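Side-chain contacts in methylthioribose-1-phosphate isomerase (PDB 1W2W), which catalyses the interconversion of methylthioribose-1-phosphate and methylthioribulose-1-phosphate in the methionine salvage pathway, the chain described here being the N-terminal part of the enzyme: residues V20-Q23 and L24-P27; T193-G196 and V197-L201. One frame throughout, in Å; residues are numbered along the deposited sequence.

Overall arrangement
From the N terminus, the chain runs through the antiparallel three-stranded sheet 6-9, 17-21 and 32-34. Contact 1 closes a tight turn where strand 17-21 ends, before the loop leading to 32-34. Five helices, the last of them 129-168, and strand 174-179 follow. Contact 2 comes next, opening helix 194-210. The two are in series, neither nested nor crossed, with centres about 22 Å apart and nearest atoms about 11 Å. The loop before helix 194-210 reaches back: Leu186 touches Leu21, and the Leu186 carbonyl takes a weak hydrogen bond from the Gln23 side-chain amide. The side chain of Cys181, the predicted transition-state stabiliser, is about 9 Å from that of Gln23 and 8 Å from that of Ala194.

Contact 1 (V20-Q23 and L24-P27); sequences VLDQ and LLLP
Asp22 meets Leu24 and Leu25 through two acceptors, one on its side chain and one on its backbone. Its carboxylate oxygen OD1 takes the N-H of Leu24 at 3.0 Å (142°), which defines an Asx turn; the donor lies on the anti side, 27° out of the carboxylate plane. Its carbonyl O accepts Leu25 N at 3.1 Å, closing a beta turn whose inner residues, Gln23 and Leu24, have type I angles. With CG anti to the backbone N (chi1 -171°), the carboxylate lies beside Asp22's own carbonyl carbon, where OD1 can meet the N-H two residues on. OD2 is held by Gln49 NE2, so both carboxylate oxygens are satisfied; Leu25 CD1 lies 3.6 Å from OD2. Leu26 CD1 bridges two neighbours, 4.2 Å from Leu21 CD1, with the side chains roughly perpendicular, and 4.0 Å from Gln23 CG. The Gln23 amide leaves the turn: OE1 accepts from Arg51 NH1 and NE2 makes a weak bond to Leu186 O. The carbonyls of Gln23 and Leu26 each take a hydrogen bond from a basic side chain of another chain. Asp22 is probably ionised, a state that suits N-H donors at both oxygens, one from within the turn that ends strand 17-21.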
ATOM      1  N   VAL A  20      19.156   9.891  19.070  1.00  5.46           N
ATOM      2  CA  VAL A  20      18.491   8.911  18.214  1.00  4.81           C
ATOM      3  C   VAL A  20      18.204   9.489  16.833  1.00  3.14           C
ATOM      4  O   VAL A  20      17.961  10.692  16.675  1.00  5.89           O
ATOM      5  CB  VAL A  20      17.184   8.391  18.832  1.00  5.23           C
ATOM      6  CG1 VAL A  20      17.450   7.689  20.167  1.00  6.44           C
ATOM      7  CG2 VAL A  20      16.172   9.536  18.986  1.00  5.10           C
ATOM      8  N   LEU A  21      18.242   8.638  15.819  1.00  5.22           N
ATOM      9  CA  LEU A  21      17.913   9.094  14.477  1.00  5.82           C
ATOM     10  C   LEU A  21      16.429   9.395  14.429  1.00  6.07           C
ATOM     11  O   LEU A  21      15.633   8.627  14.950  1.00  7.17           O
ATOM     12  CB  LEU A  21      18.207   7.990  13.466  1.00  5.19           C
ATOM     13  CG  LEU A  21      19.602   7.912  12.855  1.00  5.66           C
ATOM     14  CD1 LEU A  21      19.594   6.803  11.824  1.00  4.14           C
ATOM     15  CD2 LEU A  21      20.000   9.246  12.235  1.00  5.54           C
ATOM     16  N   ASP A  22      16.052  10.492  13.781  1.00  9.81           N
ATOM     17  CA  ASP A  22      14.632  10.746  13.560  1.00 10.42           C
ATOM     18  C   ASP A  22      14.156   9.917  12.366  1.00 11.56           C
ATOM     19  O   ASP A  22      14.371  10.281  11.193  1.00 11.02           O
ATOM     20  CB  ASP A  22      14.397  12.229  13.294  1.00 11.99           C
ATOM     21  CG  ASP A  22      12.929  12.581  13.277  1.00 13.45           C
ATOM     22  OD1 ASP A  22      12.101  11.665  13.044  1.00 15.99           O
ATOM     23  OD2 ASP A  22      12.516  13.743  13.502  1.00 16.04           O
ATOM     24  N   GLN A  23      13.506   8.794  12.652  1.00 10.80           N
ATOM     25  CA  GLN A  23      13.166   7.879  11.569  1.00 11.44           C
ATOM     26  C   GLN A  23      12.012   8.359  10.713  1.00 12.64           C
ATOM     27  O   GLN A  23      11.735   7.767   9.665  1.00 14.51           O
ATOM     28  CB  GLN A  23      12.896   6.483  12.112  1.00 10.50           C
ATOM     29  CG  GLN A  23      14.122   5.877  12.799  1.00 10.02           C
ATOM     30  CD  GLN A  23      13.888   4.439  13.198  1.00 11.08           C
ATOM     31  OE1 GLN A  23      13.398   3.641  12.399  1.00 10.45           O
ATOM     32  NE2 GLN A  23      14.222   4.102  14.442  1.00 12.23           N
ATOM     33  N   LEU A  24      11.338   9.418  11.146  1.00 12.93           N
ATOM     34  CA  LEU A  24      10.310  10.026  10.318  1.00 13.45           C
ATOM     35  C   LEU A  24      10.936  10.665   9.079  1.00 12.67           C
ATOM     36  O   LEU A  24      10.267  10.791   8.060  1.00 14.18           O
ATOM     37  CB  LEU A  24       9.514  11.091  11.089  1.00 13.30           C
ATOM     38  CG  LEU A  24       8.698  10.679  12.320  1.00 15.35           C
ATOM     39  CD1 LEU A  24       8.188  11.951  12.977  1.00 14.93           C
ATOM     40  CD2 LEU A  24       7.519   9.786  11.930  1.00 15.40           C
ATOM     41  N   LEU A  25      12.205  11.068   9.178  1.00 13.06           N
ATOM     42  CA  LEU A  25      12.866  11.886   8.162  1.00 14.73           C
ATOM     43  C   LEU A  25      13.782  11.100   7.214  1.00 13.33           C
ATOM     44  O   LEU A  25      14.251  11.636   6.200  1.00 14.10           O
ATOM     45  CB  LEU A  25      13.644  13.021   8.838  1.00 14.93           C
ATOM     46  CG  LEU A  25      12.814  13.875   9.809  1.00 15.89           C
ATOM     47  CD1 LEU A  25      13.671  15.001  10.384  1.00 18.68           C
ATOM     48  CD2 LEU A  25      11.571  14.438   9.123  1.00 17.59           C
ATOM     49  N   LEU A  26      14.028   9.825   7.535  1.00 13.57           N
ATOM     50  CA  LEU A  26      14.857   8.974   6.689  1.00 13.70           C
ATOM     51  C   LEU A  26      14.099   8.638   5.398  1.00 13.15           C
ATOM     52  O   LEU A  26      12.872   8.724   5.370  1.00 13.75           O
ATOM     53  CB  LEU A  26      15.232   7.688   7.435  1.00 14.18           C
ATOM     54  CG  LEU A  26      16.165   7.809   8.656  1.00 14.33           C
ATOM     55  CD1 LEU A  26      16.184   6.500   9.466  1.00 14.53           C
ATOM     56  CD2 LEU A  26      17.572   8.141   8.210  1.00 15.83           C
ATOM     57  N   PRO A  27      14.794   8.245   4.334  1.00 13.75           N
ATOM     58  CA  PRO A  27      16.248   8.083   4.301  1.00 14.55           C
ATOM     59  C   PRO A  27      17.048   9.296   3.848  1.00 15.55           C
ATOM     60  O   PRO A  27      18.277   9.267   3.969  1.00 16.69           O
ATOM     61  CB  PRO A  27      16.423   6.961   3.274  1.00 15.58           C
ATOM     62  CG  PRO A  27      15.324   7.213   2.292  1.00 14.69           C
ATOM     63  CD  PRO A  27      14.174   7.869   3.052  1.00 14.91           C
TER

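Contact 2 (T193-G196 and V197-L201)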
ATOM      1  N   THR A 193      16.087  -8.478  13.468  1.00  9.98           N
ATOM      2  CA  THR A 193      15.407  -9.739  13.716  1.00 10.90           C
ATOM      3  C   THR A 193      15.096 -10.390  12.375  1.00 10.37           C
ATOM      4  O   THR A 193      15.930 -11.128  11.872  1.00 10.12           O
ATOM      5  CB  THR A 193      14.170  -9.551  14.599  1.00 11.28           C
ATOM      6  OG1 THR A 193      13.268  -8.601  14.001  1.00 11.22           O
ATOM      7  CG2 THR A 193      14.580  -8.922  15.922  1.00 11.67           C
ATOM      8  N   ALA A 194      13.943 -10.123  11.770  1.00  9.71           N
ATOM      9  CA  ALA A 194      13.706 -10.707  10.445  1.00  9.78           C
ATOM     10  C   ALA A 194      14.793 -10.263   9.453  1.00  9.00           C
ATOM     11  O   ALA A 194      15.281 -11.070   8.666  1.00 10.10           O
ATOM     12  CB  ALA A 194      12.298 -10.384   9.922  1.00  8.97           C
ATOM     13  N   LEU A 195      15.180  -8.990   9.479  1.00  9.87           N
ATOM     14  CA  LEU A 195      16.246  -8.537   8.583  1.00 10.25           C
ATOM     15  C   LEU A 195      17.588  -9.161   8.972  1.00  9.99           C
ATOM     16  O   LEU A 195      18.458  -9.320   8.120  1.00  9.99           O
ATOM     17  CB  LEU A 195      16.352  -7.008   8.497  1.00  9.61           C
ATOM     18  CG  LEU A 195      17.081  -6.496   7.242  1.00 11.64           C
ATOM     19  CD1 LEU A 195      16.265  -6.795   5.984  1.00 10.77           C
ATOM     20  CD2 LEU A 195      17.341  -4.997   7.354  1.00 12.15           C
ATOM     21  N   GLY A 196      17.736  -9.528  10.243  1.00  9.42           N
ATOM     22  CA  GLY A 196      18.895 -10.289  10.699  1.00 10.33           C
ATOM     23  C   GLY A 196      19.025 -11.626   9.986  1.00  9.15           C
ATOM     24  O   GLY A 196      20.103 -12.015   9.533  1.00 10.38           O
ATOM     25  N   VAL A 197      17.912 -12.337   9.888  1.00 10.58           N
ATOM     26  CA  VAL A 197      17.890 -13.616   9.187  1.00 10.57           C
ATOM     27  C   VAL A 197      18.263 -13.410   7.733  1.00  9.74           C
ATOM     28  O   VAL A 197      19.016 -14.191   7.154  1.00 10.91           O
ATOM     29  CB  VAL A 197      16.496 -14.275   9.257  1.00  9.38           C
ATOM     30  CG1 VAL A 197      16.454 -15.531   8.362  1.00 10.09           C
ATOM     31  CG2 VAL A 197      16.173 -14.639  10.707  1.00 11.44           C
ATOM     32  N   ILE A 198      17.712 -12.359   7.133  1.00  9.91           N
ATOM     33  CA  ILE A 198      18.024 -12.037   5.747  1.00  9.73           C
ATOM     34  C   ILE A 198      19.515 -11.705   5.595  1.00 10.35           C
ATOM     35  O   ILE A 198      20.173 -12.145   4.634  1.00 10.92           O
ATOM     36  CB  ILE A 198      17.084 -10.907   5.277  1.00  9.29           C
ATOM     37  CG1 ILE A 198      15.686 -11.496   5.021  1.00 10.13           C
ATOM     38  CG2 ILE A 198      17.629 -10.187   4.036  1.00 12.52           C
ATOM     39  CD1 ILE A 198      14.586 -10.424   5.067  1.00  9.67           C
ATOM     40  N   ARG A 199      20.063 -10.965   6.555  1.00 10.51           N
ATOM     41  CA  ARG A 199      21.490 -10.676   6.527  1.00 10.68           C
ATOM     42  C   ARG A 199      22.341 -11.931   6.634  1.00 12.44           C
ATOM     43  O   ARG A 199      23.359 -12.051   5.942  1.00 13.07           O
ATOM     44  CB  ARG A 199      21.874  -9.667   7.608  1.00 11.80           C
ATOM     45  CG  ARG A 199      21.481  -8.254   7.237  1.00 11.37           C
ATOM     46  CD  ARG A 199      21.606  -7.257   8.386  1.00 13.55           C
ATOM     47  NE  ARG A 199      21.623  -5.891   7.860  1.00 13.09           N
ATOM     48  CZ  ARG A 199      21.102  -4.839   8.480  1.00 13.03           C
ATOM     49  NH1 ARG A 199      20.518  -4.986   9.666  1.00 11.88           N
ATOM     50  NH2 ARG A 199      21.180  -3.638   7.919  1.00 12.67           N
ATOM     51  N   SER A 200      21.939 -12.856   7.502  1.00 12.46           N
ATOM     52  CA  SER A 200      22.642 -14.134   7.629  1.00 12.66           C
ATOM     53  C   SER A 200      22.553 -14.965   6.358  1.00 13.07           C
ATOM     54  O   SER A 200      23.551 -15.559   5.914  1.00 12.13           O
ATOM     55  CB  SER A 200      22.116 -14.935   8.818  1.00 11.08           C
ATOM     56  OG  SER A 200      22.439 -14.273  10.032  1.00 14.30           O
ATOM     57  N   LEU A 201      21.362 -14.994   5.765  1.00 11.96           N
ATOM     58  CA  LEU A 201      21.187 -15.654   4.476  1.00 13.03           C
ATOM     59  C   LEU A 201      22.078 -15.035   3.396  1.00 11.72           C
ATOM     60  O   LEU A 201      22.640 -15.741   2.547  1.00 12.50           O
ATOM     61  CB  LEU A 201      19.713 -15.639   4.068  1.00 11.58           C
ATOM     62  CG  LEU A 201      18.817 -16.651   4.800  1.00 11.63           C
ATOM     63  CD1 LEU A 201      17.349 -16.372   4.461  1.00 11.68           C
ATOM     64  CD2 LEU A 201      19.183 -18.099   4.404  1.00 12.02           C
TER
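The carbonyl O of Leu195 accepts Arg199 N at 2.8 Å, the shortest of four bonds that wind the opening of alpha-helix 194-210 in i to i+4 steps. Thr193, at the N-cap, contributes its backbone O to Val197 N at 3.1 Å. Ala194 O takes Ile198 N at 3.1 Å and Gly196 O takes Ser200 N at 2.9 Å, all four N-H...O angles falling between 154° and 162°. Along the same turn Leu195 packs against two side chains. The Arg199 chain, extended from CG to NE, brings its guanidinium beneath Leu195, whose CD2 sits 3.8 Å above the plane and over its centre, an apolar lid on one face. The guanidinium nitrogens bond outside the two segments: NE and NH2 form salt bridges with an acidic side chain of another protein chain, while NH1 bonds Tyr191 O. Ser200 OG is hydrogen-bonded to Tyr191 OH, in the preceding loop, and to Asp156 OD1, which ties it to helix 129-168. At the helix start, Thr183 OG1 bonds Leu195 N. In Leu195, CG anti to the backbone N (chi1 -159°) puts both methyls beside the following turn, CD2 over the guanidinium and CD1 4.1 Å from Ile198 CD1.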